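Local coordinates for protein hexokinase (Schistosoma mansoni, PDB 1BDG) that catalyses the ATP-dependent phosphorylation of glucose and other hexoses to their 6-phosphates, the first step of glycolysis, in a cleft between two subdomains, at residues E27-R32 / G257-W262; Y57-P62 / P242-N247; Y80-V85 / A120-D125; A155-W160 / D167-H172. All blocks are in the same frame, centred on the assembly; numbering follows the deposited sequence.

Contact 1: E27-R32 / G257-W262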
loop_
_atom_site.group_PDB
_atom_site.type_symbol
_atom_site.label_atom_id
_atom_site.label_comp_id
_atom_site.label_asym_id
_atom_site.label_seq_id
_atom_site.Cartn_x
_atom_site.Cartn_y
_atom_site.Cartn_z
ATOM N N GLU A 27 -2.447 -19.487 8.315
ATOM C CA GLU A 27 -3.853 -19.809 8.583
ATOM C C GLU A 27 -4.286 -18.973 9.805
ATOM O O GLU A 27 -5.330 -18.332 9.797
ATOM C CB GLU A 27 -4.036 -21.316 8.860
ATOM C CG GLU A 27 -3.659 -22.228 7.671
ATOM C CD GLU A 27 -3.746 -23.748 7.956
ATOM O OE1 GLU A 27 -3.512 -24.183 9.109
ATOM O OE2 GLU A 27 -4.003 -24.522 7.007
ATOM N N GLU A 28 -3.415 -18.901 10.804
ATOM C CA GLU A 28 -3.672 -18.150 12.020
ATOM C C GLU A 28 -3.685 -16.634 11.836
ATOM O O GLU A 28 -4.602 -15.974 12.317
ATOM C CB GLU A 28 -2.633 -18.488 13.061
ATOM C CG GLU A 28 -2.916 -17.866 14.392
ATOM C CD GLU A 28 -3.255 -18.918 15.391
ATOM O OE1 GLU A 28 -2.540 -19.963 15.363
ATOM O OE2 GLU A 28 -4.239 -18.718 16.166
ATOM N N ILE A 29 -2.650 -16.064 11.220
ATOM C CA ILE A 29 -2.639 -14.608 11.001
ATOM C C ILE A 29 -3.999 -14.277 10.376
ATOM O O ILE A 29 -4.779 -13.501 10.928
ATOM C CB ILE A 29 -1.490 -14.154 10.057
ATOM C CG1 ILE A 29 -0.154 -14.185 10.793
ATOM C CG2 ILE A 29 -1.758 -12.771 9.496
ATOM C CD1 ILE A 29 0.591 -15.490 10.662
ATOM N N CYS A 30 -4.314 -14.973 9.287
ATOM C CA CYS A 30 -5.585 -14.815 8.594
ATOM C C CYS A 30 -6.765 -14.947 9.548
ATOM O O CYS A 30 -7.650 -14.095 9.557
ATOM C CB CYS A 30 -5.693 -15.855 7.486
ATOM S SG CYS A 30 -7.331 -16.108 6.855
ATOM N N ASP A 31 -6.737 -15.974 10.389
ATOM C CA ASP A 31 -7.793 -16.240 11.369
ATOM C C ASP A 31 -7.987 -15.091 12.339
ATOM O O ASP A 31 -9.111 -14.700 12.620
ATOM C CB ASP A 31 -7.453 -17.489 12.166
ATOM C CG ASP A 31 -8.622 -18.404 12.324
ATOM O OD1 ASP A 31 -9.182 -18.798 11.281
ATOM O OD2 ASP A 31 -8.972 -18.735 13.476
ATOM N N ARG A 32 -6.882 -14.599 12.894
ATOM C CA ARG A 32 -6.885 -13.464 13.819
ATOM C C ARG A 32 -7.331 -12.199 13.066
ATOM O O ARG A 32 -8.132 -11.413 13.570
ATOM C CB ARG A 32 -5.471 -13.251 14.405
ATOM C CG ARG A 32 -5.112 -14.185 15.542
ATOM C CD ARG A 32 -3.629 -14.203 15.845
ATOM N NE ARG A 32 -3.320 -15.153 16.912
ATOM C CZ ARG A 32 -3.057 -14.816 18.180
ATOM N NH1 ARG A 32 -3.040 -13.537 18.552
ATOM N NH2 ARG A 32 -2.906 -15.765 19.108
ATOM N N GLY A 257 -1.320 -6.170 19.455
ATOM C CA GLY A 257 -0.585 -7.364 19.831
ATOM C C GLY A 257 -0.939 -8.648 19.128
ATOM O O GLY A 257 -0.477 -9.718 19.541
ATOM N N GLU A 258 -1.677 -8.547 18.021
ATOM C CA GLU A 258 -2.109 -9.724 17.251
ATOM C C GLU A 258 -1.010 -10.466 16.483
ATOM O O GLU A 258 -1.120 -11.663 16.231
ATOM C CB GLU A 258 -3.254 -9.369 16.288
ATOM C CG GLU A 258 -4.472 -8.695 16.906
ATOM C CD GLU A 258 -4.429 -7.190 16.781
ATOM O OE1 GLU A 258 -3.334 -6.626 16.865
ATOM O OE2 GLU A 258 -5.479 -6.548 16.597
ATOM N N LEU A 259 0.056 -9.782 16.109
ATOM C CA LEU A 259 1.124 -10.452 15.376
ATOM C C LEU A 259 2.386 -10.613 16.225
ATOM O O LEU A 259 3.473 -10.882 15.691
ATOM C CB LEU A 259 1.449 -9.687 14.095
ATOM C CG LEU A 259 0.305 -9.563 13.098
ATOM C CD1 LEU A 259 0.695 -8.625 11.968
ATOM C CD2 LEU A 259 -0.075 -10.942 12.580
ATOM N N ASP A 260 2.213 -10.539 17.544
ATOM C CA ASP A 260 3.318 -10.630 18.503
ATOM C C ASP A 260 4.127 -11.907 18.550
ATOM O O ASP A 260 5.186 -11.934 19.161
ATOM C CB ASP A 260 2.835 -10.295 19.916
ATOM C CG ASP A 260 2.858 -8.805 20.200
ATOM O OD1 ASP A 260 3.458 -8.045 19.392
ATOM O OD2 ASP A 260 2.287 -8.400 21.237
ATOM N N CYS A 261 3.628 -12.974 17.951
ATOM C CA CYS A 261 4.363 -14.226 17.961
ATOM C C CYS A 261 5.204 -14.362 16.706
ATOM O O CYS A 261 6.208 -15.079 16.682
ATOM C CB CYS A 261 3.386 -15.386 18.011
ATOM S SG CYS A 261 2.427 -15.396 19.478
ATOM N N TRP A 262 4.784 -13.651 15.670
ATOM C CA TRP A 262 5.424 -13.710 14.377
ATOM C C TRP A 262 6.369 -12.558 14.065
ATOM O O TRP A 262 7.122 -12.615 13.098
ATOM C CB TRP A 262 4.334 -13.863 13.326
ATOM C CG TRP A 262 3.457 -15.055 13.637
ATOM C CD1 TRP A 262 3.765 -16.357 13.439
ATOM C CD2 TRP A 262 2.146 -15.038 14.213
ATOM N NE1 TRP A 262 2.737 -17.158 13.843
ATOM C CE2 TRP A 262 1.728 -16.376 14.328
ATOM C CE3 TRP A 262 1.284 -14.025 14.651
ATOM C CZ2 TRP A 262 0.493 -16.730 14.861
ATOM C CZ3 TRP A 262 0.054 -14.378 15.184
ATOM C CH2 TRP A 262 -0.324 -15.725 15.283
#
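E258 meets R32 through its main chain: E258 O lies 3.5 Å from R32 NH1, approached obliquely, a polar contact that falls short of a hydrogen bond. The carboxylate of E258 turns elsewhere, OE1 to the backbone N of K256 and OE2 to the hydroxyl of S50.

Within the type I turn from G257 to D260, L259 provides the first apolar contact. Its CD2 branch rests 3.7 Å from I29 CG1 and slightly farther from I29 CG2, the two side chains crossing at about a right angle. F253 touches L259 as well.

W262 then brings the broadest surface. I29 CD1 sits over one face of the indole, 3.9 Å from the centroid of the five-membered ring and 11° off its normal, a well-centred CH-pi contact; C261 CB lies over the opposite face. The six-membered end meets R32 and the aliphatic part of E28. R32 NE reaches W262 CH2 at 3.5 Å, at the edge and near the ring plane, with the guanidinium turned 77° from the indole, a geometry unlike a flat stack. E28 CG, anti to its backbone N (chi1 -174°), is also 3.5 Å from W262 CH2. The E28 chain bends beyond CG, and a long salt bridge, E28 OE2 to R32 NE 3.8 Å, runs just beyond that end of the ring. W262 NE1 makes a weak hydrogen bond to D25.

E28, I29 and R32 occupy one side of helix 23-41. The arrangement is packing of a loop tryptophan on a helix face, joining the connection between strand 243-247 and helix 265-272 of the large subdomain to the N-terminal part of the chain.

Contact 2: Y57-P62 / P242-N247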
loop_
_atom_site.group_PDB
_atom_site.type_symbol
_atom_site.label_atom_id
_atom_site.label_comp_id
_atom_site.label_asym_id
_atom_site.label_seq_id
_atom_site.Cartn_x
_atom_site.Cartn_y
_atom_site.Cartn_z
ATOM N N TYR A 57 -18.378 5.047 1.828
ATOM C CA TYR A 57 -19.623 5.612 1.325
ATOM C C TYR A 57 -19.793 5.491 -0.193
ATOM O O TYR A 57 -20.626 6.164 -0.793
ATOM C CB TYR A 57 -19.829 7.045 1.815
ATOM C CG TYR A 57 -20.394 7.120 3.206
ATOM C CD1 TYR A 57 -19.566 7.132 4.312
ATOM C CD2 TYR A 57 -21.761 7.152 3.412
ATOM C CE1 TYR A 57 -20.081 7.173 5.591
ATOM C CE2 TYR A 57 -22.290 7.187 4.687
ATOM C CZ TYR A 57 -21.445 7.197 5.781
ATOM O OH TYR A 57 -21.966 7.229 7.060
ATOM N N VAL A 58 -18.947 4.678 -0.816
ATOM C CA VAL A 58 -19.078 4.402 -2.237
ATOM C C VAL A 58 -19.921 3.143 -2.159
ATOM O O VAL A 58 -19.437 2.094 -1.728
ATOM C CB VAL A 58 -17.759 4.018 -2.918
ATOM C CG1 VAL A 58 -18.038 3.552 -4.332
ATOM C CG2 VAL A 58 -16.829 5.192 -2.965
ATOM N N THR A 59 -21.204 3.270 -2.449
ATOM C CA THR A 59 -22.079 2.119 -2.390
ATOM C C THR A 59 -22.155 1.335 -3.712
ATOM O O THR A 59 -21.944 0.121 -3.724
ATOM C CB THR A 59 -23.454 2.531 -1.863
ATOM O OG1 THR A 59 -23.956 3.630 -2.634
ATOM C CG2 THR A 59 -23.332 2.977 -0.415
ATOM N N LYS A 60 -22.329 2.036 -4.828
ATOM C CA LYS A 60 -22.424 1.387 -6.138
ATOM C C LYS A 60 -21.220 1.689 -7.056
ATOM O O LYS A 60 -20.964 2.852 -7.392
ATOM C CB LYS A 60 -23.732 1.795 -6.831
ATOM N N THR A 61 -20.525 0.638 -7.502
ATOM C CA THR A 61 -19.363 0.789 -8.382
ATOM C C THR A 61 -19.716 1.242 -9.798
ATOM O O THR A 61 -20.690 0.780 -10.393
ATOM C CB THR A 61 -18.555 -0.519 -8.493
ATOM O OG1 THR A 61 -19.449 -1.597 -8.779
ATOM C CG2 THR A 61 -17.779 -0.798 -7.193
ATOM N N PRO A 62 -18.883 2.123 -10.370
ATOM C CA PRO A 62 -19.087 2.649 -11.718
ATOM C C PRO A 62 -19.336 1.580 -12.774
ATOM O O PRO A 62 -18.556 0.639 -12.944
ATOM C CB PRO A 62 -17.801 3.436 -11.958
ATOM C CG PRO A 62 -17.533 4.009 -10.578
ATOM C CD PRO A 62 -17.718 2.768 -9.732
ATOM N N PRO A 242 -27.864 -1.774 -0.473
ATOM C CA PRO A 242 -27.345 -3.012 0.076
ATOM C C PRO A 242 -25.893 -3.059 0.462
ATOM O O PRO A 242 -25.554 -3.714 1.458
ATOM C CB PRO A 242 -27.654 -4.008 -1.029
ATOM C CG PRO A 242 -27.457 -3.192 -2.250
ATOM C CD PRO A 242 -28.183 -1.935 -1.898
ATOM N N GLU A 243 -25.032 -2.381 -0.303
ATOM C CA GLU A 243 -23.584 -2.438 -0.050
ATOM C C GLU A 243 -22.797 -1.128 0.022
ATOM O O GLU A 243 -23.284 -0.045 -0.347
ATOM C CB GLU A 243 -22.931 -3.326 -1.114
ATOM C CG GLU A 243 -23.679 -4.612 -1.418
ATOM C CD GLU A 243 -22.989 -5.448 -2.465
ATOM O OE1 GLU A 243 -22.805 -4.945 -3.588
ATOM O OE2 GLU A 243 -22.634 -6.606 -2.161
ATOM N N VAL A 244 -21.549 -1.271 0.465
ATOM C CA VAL A 244 -20.595 -0.168 0.608
ATOM C C VAL A 244 -19.163 -0.705 0.520
ATOM O O VAL A 244 -18.860 -1.801 1.000
ATOM C CB VAL A 244 -20.750 0.570 1.956
ATOM C CG1 VAL A 244 -20.257 -0.310 3.110
ATOM C CG2 VAL A 244 -20.006 1.898 1.923
ATOM N N VAL A 245 -18.298 0.044 -0.143
ATOM C CA VAL A 245 -16.924 -0.377 -0.265
ATOM C C VAL A 245 -16.280 -0.030 1.056
ATOM O O VAL A 245 -16.371 1.106 1.504
ATOM C CB VAL A 245 -16.203 0.332 -1.451
ATOM C CG1 VAL A 245 -14.742 -0.082 -1.512
ATOM C CG2 VAL A 245 -16.877 -0.034 -2.764
ATOM N N ILE A 246 -15.720 -1.030 1.725
ATOM C CA ILE A 246 -15.059 -0.820 3.005
ATOM C C ILE A 246 -13.558 -0.649 2.828
ATOM O O ILE A 246 -12.937 -1.398 2.084
ATOM C CB ILE A 246 -15.296 -2.016 3.964
ATOM C CG1 ILE A 246 -16.733 -2.004 4.493
ATOM C CG2 ILE A 246 -14.336 -1.953 5.145
ATOM C CD1 ILE A 246 -16.978 -0.997 5.579
ATOM N N ASN A 247 -12.991 0.353 3.487
ATOM C CA ASN A 247 -11.553 0.587 3.450
ATOM C C ASN A 247 -11.048 -0.046 4.752
ATOM O O ASN A 247 -11.156 0.533 5.844
ATOM C CB ASN A 247 -11.252 2.082 3.410
ATOM C CG ASN A 247 -9.769 2.387 3.501
ATOM O OD1 ASN A 247 -8.921 1.515 3.353
ATOM N ND2 ASN A 247 -9.454 3.641 3.740
HETATM O O HOH W 1 -22.390 -2.877 -5.067
#
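V58 O accepts a hydrogen bond from V245 N, 2.8 Å long with an N-H...O angle of 160°, and this bond prolongs the edge of a mixed beta-sheet in the large subdomain. Strand 54-55, the outermost strand on this side, pairs antiparallel with 243-247; after it the pairing runs on, V245 bonding S56 and V58. The donor comes from almost straight ahead of the V58 carbonyl, at a C=O...N angle of 166°. V244 CA adds a weaker C-H...O contact to V58 O at 3.5 Å.

Beside this bond two valines pack. V58 and V245 lie side by side and point the same way, V58 CG1 being 4.1 Å from V245 CG2. In a separate contact, V244 CG2 approaches Y57 N at 3.5 Å.

Farther out, V199 of helix 197-206 touches both V58 and V245, and I443 of helix 435-444 touches V58. S56 OG also bonds to V245 O. E243 is gripped twice: OE2 forms a salt bridge with R391, whereas OE1 accepts a 2.6 Å hydrogen bond from a water that donates weakly to T59 O at 3.3 Å.

Contact 3: Y80-V85 / A120-D125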
loop_
_atom_site.group_PDB
_atom_site.type_symbol
_atom_site.label_atom_id
_atom_site.label_comp_id
_atom_site.label_asym_id
_atom_site.label_seq_id
_atom_site.Cartn_x
_atom_site.Cartn_y
_atom_site.Cartn_z
ATOM N N TYR A 80 3.206 11.184 -7.024
ATOM C CA TYR A 80 2.110 12.121 -7.179
ATOM C C TYR A 80 1.611 12.302 -8.613
ATOM O O TYR A 80 2.244 12.993 -9.420
ATOM C CB TYR A 80 2.552 13.465 -6.583
ATOM C CG TYR A 80 1.563 14.579 -6.728
ATOM C CD1 TYR A 80 0.325 14.510 -6.136
ATOM C CD2 TYR A 80 1.857 15.684 -7.510
ATOM C CE1 TYR A 80 -0.611 15.507 -6.330
ATOM C CE2 TYR A 80 0.935 16.692 -7.707
ATOM C CZ TYR A 80 -0.301 16.597 -7.117
ATOM O OH TYR A 80 -1.236 17.594 -7.324
ATOM N N ARG A 81 0.474 11.694 -8.934
ATOM C CA ARG A 81 -0.091 11.833 -10.274
ATOM C C ARG A 81 -1.232 12.835 -10.354
ATOM O O ARG A 81 -2.131 12.852 -9.509
ATOM C CB ARG A 81 -0.575 10.503 -10.851
ATOM C CG ARG A 81 0.511 9.626 -11.461
ATOM C CD ARG A 81 -0.063 8.759 -12.593
ATOM N NE ARG A 81 -1.331 8.124 -12.224
ATOM C CZ ARG A 81 -2.032 7.307 -13.014
ATOM N NH1 ARG A 81 -1.592 7.027 -14.236
ATOM N NH2 ARG A 81 -3.151 6.729 -12.560
ATOM N N VAL A 82 -1.178 13.665 -11.389
ATOM C CA VAL A 82 -2.183 14.672 -11.657
ATOM C C VAL A 82 -2.782 14.268 -12.985
ATOM O O VAL A 82 -2.107 14.313 -14.000
ATOM C CB VAL A 82 -1.561 16.054 -11.765
ATOM C CG1 VAL A 82 -2.576 17.028 -12.344
ATOM C CG2 VAL A 82 -1.122 16.525 -10.371
ATOM N N LEU A 83 -4.043 13.855 -12.967
ATOM C CA LEU A 83 -4.702 13.376 -14.173
ATOM C C LEU A 83 -5.882 14.213 -14.650
ATOM O O LEU A 83 -6.215 15.242 -14.058
ATOM C CB LEU A 83 -5.132 11.917 -13.993
ATOM C CG LEU A 83 -4.103 10.926 -13.430
ATOM C CD1 LEU A 83 -3.935 11.177 -11.942
ATOM C CD2 LEU A 83 -4.546 9.491 -13.658
ATOM N N SER A 84 -6.460 13.785 -15.765
ATOM C CA SER A 84 -7.594 14.454 -16.392
ATOM C C SER A 84 -8.302 13.362 -17.139
ATOM O O SER A 84 -7.718 12.737 -18.024
ATOM C CB SER A 84 -7.129 15.508 -17.389
ATOM O OG SER A 84 -8.253 16.151 -17.953
ATOM N N VAL A 85 -9.559 13.134 -16.800
ATOM C CA VAL A 85 -10.298 12.061 -17.417
ATOM C C VAL A 85 -11.567 12.541 -18.107
ATOM O O VAL A 85 -12.215 13.507 -17.672
ATOM C CB VAL A 85 -10.665 10.967 -16.368
ATOM C CG1 VAL A 85 -11.024 9.670 -17.090
ATOM C CG2 VAL A 85 -9.502 10.736 -15.365
ATOM N N ALA A 120 -2.103 22.303 -5.183
ATOM C CA ALA A 120 -2.758 23.244 -6.087
ATOM C C ALA A 120 -1.739 23.897 -7.053
ATOM O O ALA A 120 -1.963 23.897 -8.267
ATOM C CB ALA A 120 -3.508 24.297 -5.301
ATOM N N GLU A 121 -0.620 24.410 -6.520
ATOM C CA GLU A 121 0.440 25.051 -7.317
ATOM C C GLU A 121 0.667 24.190 -8.568
ATOM O O GLU A 121 0.545 24.663 -9.695
ATOM C CB GLU A 121 1.741 25.113 -6.486
ATOM C CG GLU A 121 2.863 26.073 -6.980
ATOM C CD GLU A 121 3.802 25.492 -8.070
ATOM O OE1 GLU A 121 3.449 25.616 -9.274
ATOM O OE2 GLU A 121 4.905 24.961 -7.723
ATOM N N THR A 122 0.894 22.900 -8.325
ATOM C CA THR A 122 1.134 21.884 -9.347
ATOM C C THR A 122 -0.012 21.685 -10.350
ATOM O O THR A 122 0.182 21.852 -11.559
ATOM C CB THR A 122 1.478 20.555 -8.669
ATOM O OG1 THR A 122 2.904 20.415 -8.575
ATOM C CG2 THR A 122 0.883 19.390 -9.417
ATOM N N LEU A 123 -1.191 21.295 -9.863
ATOM C CA LEU A 123 -2.363 21.094 -10.730
ATOM C C LEU A 123 -2.575 22.273 -11.689
ATOM O O LEU A 123 -2.919 22.073 -12.860
ATOM C CB LEU A 123 -3.624 20.911 -9.875
ATOM C CG LEU A 123 -4.994 21.000 -10.549
ATOM C CD1 LEU A 123 -5.166 19.860 -11.542
ATOM C CD2 LEU A 123 -6.086 20.965 -9.494
ATOM N N ALA A 124 -2.346 23.487 -11.190
ATOM C CA ALA A 124 -2.522 24.693 -11.996
ATOM C C ALA A 124 -1.647 24.642 -13.241
ATOM O O ALA A 124 -2.124 24.900 -14.364
ATOM C CB ALA A 124 -2.198 25.932 -11.181
ATOM N N ASP A 125 -0.379 24.278 -13.039
ATOM C CA ASP A 125 0.589 24.171 -14.136
ATOM C C ASP A 125 -0.020 23.293 -15.234
ATOM O O ASP A 125 -0.168 23.715 -16.371
ATOM C CB ASP A 125 1.893 23.561 -13.611
ATOM C CG ASP A 125 3.019 23.612 -14.623
ATOM O OD1 ASP A 125 3.593 24.711 -14.837
ATOM O OD2 ASP A 125 3.330 22.544 -15.200
#
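V82 of strand 80-87 and the pair T122 and L123 of helix 112-129 form the close-fitting centre of this contact, an illustration of a helix laid on a sheet face. The two axes approach to 9.3 Å and cross at -43°. V82 divides its methyl groups between two partners: CG2 passes alongside T122 with 3.6 Å to T122 CG2, while CG1 is 3.9 Å from L123 CD1, their side chains crossing at about a right angle. The torsion that sets L123 CG anti to its backbone N (chi1 166°) starts that branch on its way to the strand. L73 of strand 68-75 and F126, on the same helix as T122, close round V82. Y80 and T122 reach toward each other tip to tip, the T122 methyl lying at the edge of the Y80 ring and near its plane; their modelled separation is doubtful.

The helix's other side is looser: E121 is exposed and A124 partly so. On the strand, R81 alternates with V82 and leaves the helix for E98. D125 provides a polar link to strand 95-101, bonding R99 and Y101.

Helix 112-129 is the connection of a beta-alpha-beta crossover from strand 95-101 to 137-143, spanning strands 80-87 and 68-75 in the small subdomain. Because carbon-to-carbon contacts carry the interface, burial of apolar surface probably supplies most of its stability, while the charged D125 pairs with R99 beside it.

Contact 4: A155-W160 / D167-H172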
loop_
_atom_site.group_PDB
_atom_site.type_symbol
_atom_site.label_atom_id
_atom_site.label_comp_id
_atom_site.label_asym_id
_atom_site.label_seq_id
_atom_site.Cartn_x
_atom_site.Cartn_y
_atom_site.Cartn_z
ATOM N N ALA A 155 -14.044 14.158 4.027
ATOM C CA ALA A 155 -13.169 13.101 4.525
ATOM C C ALA A 155 -12.248 13.674 5.581
ATOM O O ALA A 155 -11.693 14.754 5.385
ATOM C CB ALA A 155 -12.367 12.525 3.404
ATOM N N THR A 156 -12.092 12.970 6.700
ATOM C CA THR A 156 -11.234 13.444 7.781
ATOM C C THR A 156 -10.022 12.518 7.988
ATOM O O THR A 156 -10.172 11.305 8.097
ATOM C CB THR A 156 -12.048 13.616 9.108
ATOM O OG1 THR A 156 -13.106 14.573 8.908
ATOM C CG2 THR A 156 -11.163 14.130 10.236
ATOM N N LEU A 157 -8.821 13.086 7.979
ATOM C CA LEU A 157 -7.612 12.307 8.181
ATOM C C LEU A 157 -7.658 11.775 9.605
ATOM O O LEU A 157 -8.038 12.503 10.526
ATOM C CB LEU A 157 -6.356 13.177 7.995
ATOM C CG LEU A 157 -4.998 12.453 8.123
ATOM C CD1 LEU A 157 -4.812 11.424 7.000
ATOM C CD2 LEU A 157 -3.846 13.434 8.092
ATOM N N VAL A 158 -7.366 10.490 9.771
ATOM C CA VAL A 158 -7.325 9.880 11.090
ATOM C C VAL A 158 -5.867 9.967 11.535
ATOM O O VAL A 158 -5.569 10.365 12.665
ATOM C CB VAL A 158 -7.765 8.421 11.058
ATOM C CG1 VAL A 158 -7.673 7.822 12.444
ATOM C CG2 VAL A 158 -9.176 8.320 10.549
ATOM N N ARG A 159 -4.953 9.621 10.638
ATOM C CA ARG A 159 -3.540 9.697 10.953
ATOM C C ARG A 159 -2.683 9.559 9.701
ATOM O O ARG A 159 -3.151 9.078 8.675
ATOM C CB ARG A 159 -3.160 8.636 11.991
ATOM C CG ARG A 159 -3.325 7.207 11.513
ATOM C CD ARG A 159 -3.122 6.232 12.658
ATOM N NE ARG A 159 -2.921 4.884 12.163
ATOM C CZ ARG A 159 -2.781 3.813 12.932
ATOM N NH1 ARG A 159 -2.816 3.903 14.251
ATOM N NH2 ARG A 159 -2.611 2.637 12.365
ATOM N N TRP A 160 -1.456 10.067 9.767
ATOM C CA TRP A 160 -0.545 9.993 8.641
ATOM C C TRP A 160 0.180 8.672 8.759
ATOM O O TRP A 160 0.651 8.313 9.854
ATOM C CB TRP A 160 0.518 11.102 8.692
ATOM C CG TRP A 160 0.156 12.471 8.145
ATOM C CD1 TRP A 160 0.219 13.638 8.827
ATOM C CD2 TRP A 160 -0.208 12.819 6.796
ATOM N NE1 TRP A 160 -0.069 14.688 8.000
ATOM C CE2 TRP A 160 -0.333 14.216 6.745
ATOM C CE3 TRP A 160 -0.434 12.081 5.628
ATOM C CZ2 TRP A 160 -0.674 14.905 5.569
ATOM C CZ3 TRP A 160 -0.773 12.770 4.451
ATOM C CH2 TRP A 160 -0.888 14.162 4.435
ATOM N N ASP A 167 2.168 18.900 9.598
ATOM C CA ASP A 167 1.342 19.325 10.710
ATOM C C ASP A 167 0.138 20.083 10.169
ATOM O O ASP A 167 0.145 20.555 9.040
ATOM C CB ASP A 167 2.142 20.183 11.685
ATOM C CG ASP A 167 2.345 21.593 11.190
ATOM O OD1 ASP A 167 3.012 21.755 10.144
ATOM O OD2 ASP A 167 1.834 22.543 11.838
ATOM N N GLY A 168 -0.931 20.137 10.947
ATOM C CA GLY A 168 -2.103 20.862 10.504
ATOM C C GLY A 168 -2.993 20.097 9.559
ATOM O O GLY A 168 -3.916 20.671 8.977
ATOM N N VAL A 169 -2.780 18.793 9.451
ATOM C CA VAL A 169 -3.612 17.983 8.564
ATOM C C VAL A 169 -4.479 16.971 9.311
ATOM O O VAL A 169 -5.678 16.867 9.049
ATOM C CB VAL A 169 -2.758 17.226 7.522
ATOM C CG1 VAL A 169 -3.660 16.567 6.493
ATOM C CG2 VAL A 169 -1.804 18.181 6.845
ATOM N N GLU A 170 -3.883 16.259 10.272
ATOM C CA GLU A 170 -4.596 15.223 11.019
ATOM C C GLU A 170 -5.735 15.812 11.814
ATOM O O GLU A 170 -5.567 16.835 12.474
ATOM C CB GLU A 170 -3.659 14.471 11.960
ATOM C CG GLU A 170 -2.534 13.689 11.319
ATOM C CD GLU A 170 -1.747 12.887 12.349
ATOM O OE1 GLU A 170 -2.034 13.018 13.562
ATOM O OE2 GLU A 170 -0.849 12.110 11.963
ATOM N N GLY A 171 -6.891 15.163 11.750
ATOM C CA GLY A 171 -8.051 15.646 12.475
ATOM C C GLY A 171 -8.837 16.671 11.696
ATOM O O GLY A 171 -9.926 17.053 12.115
ATOM N N HIS A 172 -8.294 17.091 10.554
ATOM C CA HIS A 172 -8.948 18.076 9.687
ATOM C C HIS A 172 -9.632 17.422 8.487
ATOM O O HIS A 172 -9.339 16.264 8.128
ATOM C CB HIS A 172 -7.923 19.086 9.152
ATOM C CG HIS A 172 -7.301 19.936 10.215
ATOM N ND1 HIS A 172 -6.049 19.681 10.737
ATOM C CD2 HIS A 172 -7.760 21.035 10.861
ATOM C CE1 HIS A 172 -5.763 20.583 11.658
ATOM N NE2 HIS A 172 -6.785 21.416 11.752
#
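L157 and the turn from V169 to H172 are joined by two backbone hydrogen bonds: L157 N gives to H172 O at 3.2 Å, and G171 N gives to L157 O at 3.1 Å. The motif is a type II beta turn docked on strand 154-157, the second strand of a small antiparallel hairpin with 147-150. A third bond comes from a side chain. E170 OE2 accepts W160 N at 3.1 Å, the N-H arriving 43° above the carboxylate plane; the chain, extended with CD anti to CA (chi2 -175°), lets E170 span the gap to the main chain beyond the strand.

Apolar packing accompanies these bonds. L157 CD2 touches both V169 CG1 and E170 CG at 3.5 Å, and the same methyl lies over the centre of one face of the W160 indole. V169 meets the tryptophan along NE1, CE2 and CZ2, CG1 being 3.5 Å from W160 CZ2, with the two side chains at about a right angle. W160 NE1 is held by A166 O, and F164 stacks on the ring.

Beyond W160 follow T161 and K162, which bind substrate, and R159 bridges to E255 in the large subdomain. The turn thus packs on the chain that leads into the glucose pocket. At the strand end T156 CA also approaches H172 O, 3.4 Å away, so this carbonyl oxygen receives both the L157 N-H and a T156 C-H.

How the contacts relate
The four contacts draw on both subdomains of the enzyme. Contacts 1 and 2 attach chain preceding the small subdomain to the large one; contacts 3 and 4 lie within the small subdomain. Contact 4 is nearest to the bound glucose, the R159 side chain being about 7 Å away, against about 11 Å for V245 of contact 2 and about 13 Å for L259 of contact 1 and Y80 of contact 3. Contacts 1 and 3 lie on opposite sides of the chain's centre, their centres about 41 Å apart. Helix 112-129 links contacts 3 and 4, since its L115 and F116 touch W160 and V169. Contacts 2 and 4 approach to about 8 Å between nearest atoms without touching.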